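Local atomic coordinates of Stk_08120 (Sulfolobus tokodaii str. 7, PDB entry 2EJX), a protein that probably carries fatty acids in a thermoacidophilic archaeon. Residues C43-A51 with K61-G69. Numbering follows the deposited sequence.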
ATOM      1  N   CYS A  43       7.918  -5.729 -10.415  1.00 43.82           N
ATOM      2  CA  CYS A  43       8.189  -4.284 -10.342  1.00 46.65           C
ATOM      3  C   CYS A  43       9.389  -3.836 -11.177  1.00 48.15           C
ATOM      4  O   CYS A  43      10.285  -3.107 -10.718  1.00 48.61           O
ATOM      5  CB  CYS A  43       8.370  -3.855  -8.895  1.00 47.14           C
ATOM      6  SG  CYS A  43       6.833  -3.899  -8.058  1.00 51.68           S
ATOM      7  N   ILE A  44       9.387  -4.367 -12.384  1.00 49.41           N
ATOM      8  CA  ILE A  44      10.107  -3.910 -13.564  1.00 51.30           C
ATOM      9  C   ILE A  44      10.483  -2.404 -13.603  1.00 51.73           C
ATOM     10  O   ILE A  44      11.503  -2.000 -13.028  1.00 51.99           O
ATOM     11  CB  ILE A  44       9.208  -4.282 -14.758  1.00 51.32           C
ATOM     12  CG1 ILE A  44       7.733  -3.955 -14.414  1.00 51.60           C
ATOM     13  CG2 ILE A  44       9.294  -5.806 -15.001  1.00 51.78           C
ATOM     14  CD1 ILE A  44       6.791  -3.791 -15.638  1.00 50.76           C
ATOM     15  N   GLU A  45       9.665  -1.606 -14.304  1.00 51.76           N
ATOM     16  CA  GLU A  45       9.754  -0.148 -14.356  1.00 52.08           C
ATOM     17  C   GLU A  45       9.277   0.375 -12.990  1.00 51.42           C
ATOM     18  O   GLU A  45       8.353  -0.213 -12.405  1.00 51.46           O
ATOM     19  CB  GLU A  45       8.822   0.319 -15.471  1.00 52.46           C
ATOM     20  CG  GLU A  45       9.217   1.558 -16.267  1.00 54.10           C
ATOM     21  CD  GLU A  45       8.092   1.983 -17.230  1.00 54.20           C
ATOM     22  OE1 GLU A  45       7.864   1.278 -18.246  1.00 55.82           O
ATOM     23  OE2 GLU A  45       7.418   3.012 -16.951  1.00 57.48           O
ATOM     24  N   PRO A  46       9.885   1.484 -12.481  1.00 50.46           N
ATOM     25  CA  PRO A  46       9.750   1.871 -11.043  1.00 48.86           C
ATOM     26  C   PRO A  46       8.358   2.355 -10.634  1.00 46.95           C
ATOM     27  O   PRO A  46       8.039   2.431  -9.428  1.00 47.06           O
ATOM     28  CB  PRO A  46      10.772   3.008 -10.882  1.00 49.56           C
ATOM     29  CG  PRO A  46      10.846   3.628 -12.280  1.00 50.73           C
ATOM     30  CD  PRO A  46      10.703   2.455 -13.238  1.00 50.49           C
ATOM     31  N   GLU A  47       7.537   2.693 -11.619  1.00 43.23           N
ATOM     32  CA  GLU A  47       6.212   3.182 -11.318  1.00 41.25           C
ATOM     33  C   GLU A  47       5.092   2.229 -11.738  1.00 38.84           C
ATOM     34  O   GLU A  47       3.948   2.623 -11.683  1.00 39.38           O
ATOM     35  CB  GLU A  47       6.001   4.571 -11.910  1.00 40.85           C
ATOM     36  CG  GLU A  47       7.044   5.579 -11.423  1.00 43.71           C
ATOM     37  CD  GLU A  47       6.543   7.000 -11.453  1.00 47.72           C
ATOM     38  OE1 GLU A  47       6.388   7.550 -12.566  1.00 50.17           O
ATOM     39  OE2 GLU A  47       6.311   7.579 -10.366  1.00 49.26           O
ATOM     40  N   ILE A  48       5.430   1.012 -12.173  1.00 35.91           N
ATOM     41  CA  ILE A  48       4.420   0.034 -12.602  1.00 35.11           C
ATOM     42  C   ILE A  48       4.550  -1.270 -11.854  1.00 33.81           C
ATOM     43  O   ILE A  48       5.656  -1.707 -11.554  1.00 34.71           O
ATOM     44  CB  ILE A  48       4.495  -0.272 -14.136  1.00 35.46           C
ATOM     45  CG1 ILE A  48       4.646   1.003 -14.941  1.00 34.90           C
ATOM     46  CG2 ILE A  48       3.248  -1.020 -14.594  1.00 35.86           C
ATOM     47  CD1 ILE A  48       5.091   0.748 -16.367  1.00 40.97           C
ATOM     48  N   PHE A  49       3.421  -1.920 -11.569  1.00 31.45           N
ATOM     49  CA  PHE A  49       3.475  -3.192 -10.921  1.00 30.21           C
ATOM     50  C   PHE A  49       2.381  -4.124 -11.410  1.00 30.32           C
ATOM     51  O   PHE A  49       1.338  -3.679 -11.884  1.00 29.56           O
ATOM     52  CB  PHE A  49       3.333  -2.999  -9.399  1.00 30.25           C
ATOM     53  CG  PHE A  49       1.943  -2.699  -8.972  1.00 25.56           C
ATOM     54  CD1 PHE A  49       1.098  -3.746  -8.573  1.00 24.54           C
ATOM     55  CD2 PHE A  49       1.471  -1.393  -8.973  1.00 25.52           C
ATOM     56  CE1 PHE A  49      -0.185  -3.500  -8.177  1.00 25.76           C
ATOM     57  CE2 PHE A  49       0.172  -1.123  -8.586  1.00 26.34           C
ATOM     58  CZ  PHE A  49      -0.661  -2.181  -8.192  1.00 26.96           C
ATOM     59  N   GLU A  50       2.656  -5.408 -11.278  1.00 30.57           N
ATOM     60  CA  GLU A  50       1.646  -6.456 -11.382  1.00 31.81           C
ATOM     61  C   GLU A  50       1.813  -7.356 -10.174  1.00 31.82           C
ATOM     62  O   GLU A  50       2.942  -7.750  -9.807  1.00 33.01           O
ATOM     63  CB  GLU A  50       1.865  -7.280 -12.663  1.00 33.29           C
ATOM     64  CG  GLU A  50       1.938  -6.442 -13.911  1.00 35.71           C
ATOM     65  CD  GLU A  50       2.687  -7.115 -15.058  1.00 42.60           C
ATOM     66  OE1 GLU A  50       2.631  -8.362 -15.171  1.00 42.80           O
ATOM     67  OE2 GLU A  50       3.353  -6.380 -15.835  1.00 45.27           O
ATOM     68  N   ALA A  51       0.694  -7.731  -9.568  1.00 30.46           N
ATOM     69  CA  ALA A  51       0.749  -8.612  -8.436  1.00 29.03           C
ATOM     70  C   ALA A  51      -0.407  -9.622  -8.454  1.00 28.74           C
ATOM     71  O   ALA A  51      -1.412  -9.415  -9.128  1.00 27.97           O
ATOM     72  CB  ALA A  51       0.714  -7.791  -7.131  1.00 28.58           C
ATOM     73  N   LYS A  61      -5.615 -11.063  -9.612  1.00 28.74           N
ATOM     74  CA  LYS A  61      -4.461 -10.471 -10.300  1.00 30.35           C
ATOM     75  C   LYS A  61      -4.667  -8.983 -10.325  1.00 31.14           C
ATOM     76  O   LYS A  61      -5.682  -8.504 -10.858  1.00 32.11           O
ATOM     77  CB  LYS A  61      -4.383 -10.960 -11.743  1.00 30.66           C
ATOM     78  CG  LYS A  61      -3.723 -12.270 -11.905  1.00 35.51           C
ATOM     79  CD  LYS A  61      -3.899 -12.796 -13.339  1.00 42.15           C
ATOM     80  CE  LYS A  61      -2.684 -12.529 -14.213  1.00 45.40           C
ATOM     81  NZ  LYS A  61      -2.719 -11.179 -14.830  1.00 46.25           N
ATOM     82  N   VAL A  62      -3.729  -8.233  -9.764  1.00 30.51           N
ATOM     83  CA  VAL A  62      -3.843  -6.791  -9.758  1.00 30.21           C
ATOM     84  C   VAL A  62      -2.593  -6.200 -10.461  1.00 29.61           C
ATOM     85  O   VAL A  62      -1.490  -6.779 -10.400  1.00 31.10           O
ATOM     86  CB  VAL A  62      -4.111  -6.220  -8.318  1.00 29.09           C
ATOM     87  CG1 VAL A  62      -3.016  -6.619  -7.369  1.00 31.44           C
ATOM     88  CG2 VAL A  62      -4.296  -4.719  -8.306  1.00 29.52           C
ATOM     89  N   LYS A  63      -2.802  -5.114 -11.190  1.00 28.63           N
ATOM     90  CA  LYS A  63      -1.678  -4.350 -11.762  1.00 28.14           C
ATOM     91  C   LYS A  63      -2.044  -2.870 -11.728  1.00 26.70           C
ATOM     92  O   LYS A  63      -3.194  -2.493 -11.527  1.00 27.81           O
ATOM     93  CB  LYS A  63      -1.353  -4.817 -13.199  1.00 28.95           C
ATOM     94  CG  LYS A  63      -2.397  -4.378 -14.205  1.00 29.68           C
ATOM     95  CD  LYS A  63      -2.177  -5.124 -15.507  1.00 28.96           C
ATOM     96  CE  LYS A  63      -2.977  -4.488 -16.664  1.00 27.27           C
ATOM     97  NZ  LYS A  63      -4.307  -5.081 -16.701  1.00 27.74           N
ATOM     98  N   GLY A  64      -1.070  -1.992 -11.862  1.00 25.86           N
ATOM     99  CA  GLY A  64      -1.369  -0.593 -11.711  1.00 25.06           C
ATOM    100  C   GLY A  64      -0.131   0.305 -11.833  1.00 25.16           C
ATOM    101  O   GLY A  64       0.936  -0.168 -12.196  1.00 24.72           O
ATOM    102  N   ARG A  65      -0.318   1.573 -11.501  1.00 26.19           N
ATOM    103  CA  ARG A  65       0.681   2.637 -11.718  1.00 27.91           C
ATOM    104  C   ARG A  65       0.687   3.597 -10.550  1.00 28.10           C
ATOM    105  O   ARG A  65      -0.345   3.908  -9.995  1.00 28.43           O
ATOM    106  CB  ARG A  65       0.375   3.411 -13.020  1.00 29.01           C
ATOM    107  CG  ARG A  65       1.404   4.527 -13.393  1.00 31.26           C
ATOM    108  CD  ARG A  65       1.640   4.617 -14.914  1.00 40.32           C
ATOM    109  NE  ARG A  65       3.038   4.999 -15.146  1.00 45.73           N
ATOM    110  CZ  ARG A  65       3.771   4.635 -16.194  1.00 49.66           C
ATOM    111  NH1 ARG A  65       3.259   3.870 -17.150  1.00 50.69           N
ATOM    112  NH2 ARG A  65       5.037   5.042 -16.281  1.00 51.72           N
ATOM    113  N   VAL A  66       1.878   4.079 -10.195  1.00 28.37           N
ATOM    114  CA  VAL A  66       2.076   5.007  -9.092  1.00 28.04           C
ATOM    115  C   VAL A  66       2.319   6.411  -9.642  1.00 29.41           C
ATOM    116  O   VAL A  66       3.092   6.601 -10.612  1.00 29.63           O
ATOM    117  CB  VAL A  66       3.302   4.591  -8.259  1.00 27.06           C
ATOM    118  CG1 VAL A  66       3.562   5.614  -7.146  1.00 28.86           C
ATOM    119  CG2 VAL A  66       3.133   3.188  -7.706  1.00 28.20           C
ATOM    120  N   TYR A  67       1.623   7.383  -9.064  1.00 29.58           N
ATOM    121  CA  TYR A  67       1.798   8.766  -9.398  1.00 30.97           C
ATOM    122  C   TYR A  67       2.200   9.477  -8.119  1.00 32.54           C
ATOM    123  O   TYR A  67       1.567   9.307  -7.066  1.00 31.72           O
ATOM    124  CB  TYR A  67       0.513   9.358  -9.953  1.00 32.12           C
ATOM    125  CG  TYR A  67       0.021   8.626 -11.188  1.00 31.78           C
ATOM    126  CD1 TYR A  67       0.443   9.029 -12.469  1.00 35.14           C
ATOM    127  CD2 TYR A  67      -0.823   7.507 -11.085  1.00 31.37           C
ATOM    128  CE1 TYR A  67       0.014   8.365 -13.619  1.00 35.25           C
ATOM    129  CE2 TYR A  67      -1.272   6.832 -12.240  1.00 34.78           C
ATOM    130  CZ  TYR A  67      -0.845   7.281 -13.504  1.00 36.42           C
ATOM    131  OH  TYR A  67      -1.239   6.633 -14.659  1.00 34.61           O
ATOM    132  N   LYS A  68       3.292  10.226  -8.219  1.00 33.16           N
ATOM    133  CA  LYS A  68       3.808  11.030  -7.126  1.00 34.12           C
ATOM    134  C   LYS A  68       3.372  12.489  -7.246  1.00 34.36           C
ATOM    135  O   LYS A  68       3.392  13.077  -8.341  1.00 36.40           O
ATOM    136  CB  LYS A  68       5.346  10.884  -7.062  1.00 34.62           C
ATOM    137  CG  LYS A  68       5.826   9.432  -6.986  1.00 34.63           C
ATOM    138  CD  LYS A  68       7.322   9.354  -6.709  1.00 34.87           C
ATOM    139  CE  LYS A  68       7.910   7.930  -6.805  1.00 36.51           C
ATOM    140  NZ  LYS A  68       8.211   7.336  -8.140  1.00 34.75           N
ATOM    141  N   GLY A  69       2.961  13.078  -6.130  1.00 33.65           N
ATOM    142  CA  GLY A  69       2.563  14.465  -6.091  1.00 32.93           C
ATOM    143  C   GLY A  69       3.175  15.175  -4.912  1.00 32.46           C
ATOM    144  O   GLY A  69       3.969  14.606  -4.173  1.00 32.27           O
TER
HETATM  145  O   HOH W   1       7.363   4.608  -7.776  1.00 35.09           O
HETATM  146  O   HOH W   2       3.403   7.446 -13.193  1.00 35.39           O
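Glu45 begins the contact with a salt bridge to Arg65, whose hydrogen bond from NH2 to Glu45 OE2 (3.2 Å) is weak because it is bent to 123°. The carboxylate and guanidinium planes stand 59° apart. Pro46 follows in the type I turn from Glu45 to Ile48, its O linked through a water to Lys68 NZ. Glu47 is held at three oxygens. Its O accepts Val66 N, and its OE2 takes Lys68 NZ at 2.9 Å from above the carboxylate plane; OE1 meets a second water, which also binds Arg65 NE and Val66 O. CG anti to the carbonyl carbon (chi1 -57°) runs the extended chain alongside strand 58-69 toward Lys68. With an alanine here, the Lys68 ammonium would probably lose its carboxylate mate and the second water one of its holds. Ile48 lays CG1 over the centre of one guanidinium face of Arg65, 3.8 Å above the plane. On the other sheet face, the Phe49 ring lies over the Lys63-Gly64 backbone, Phe49 CE2 being 3.5 Å from Gly64 CA; a CB on Gly64 would clash with it. Reciprocal bonds join Phe49 and Gly64. Glu50 CG rests 3.7 Å from Lys63 CB, while Lys63 NZ reaches Asp78 of strand 72-79. Ala51 and Val62 form the next hydrogen-bonded pair, Ala51 CB 3.9 Å from Val62 CG1. In this hairpin of the seven-stranded antiparallel sheet, consistent with the Bet v 1-like clan, the apolar side packs toward helix 27-34, whereas ionic and water links probably hold the turn against strand 58-69.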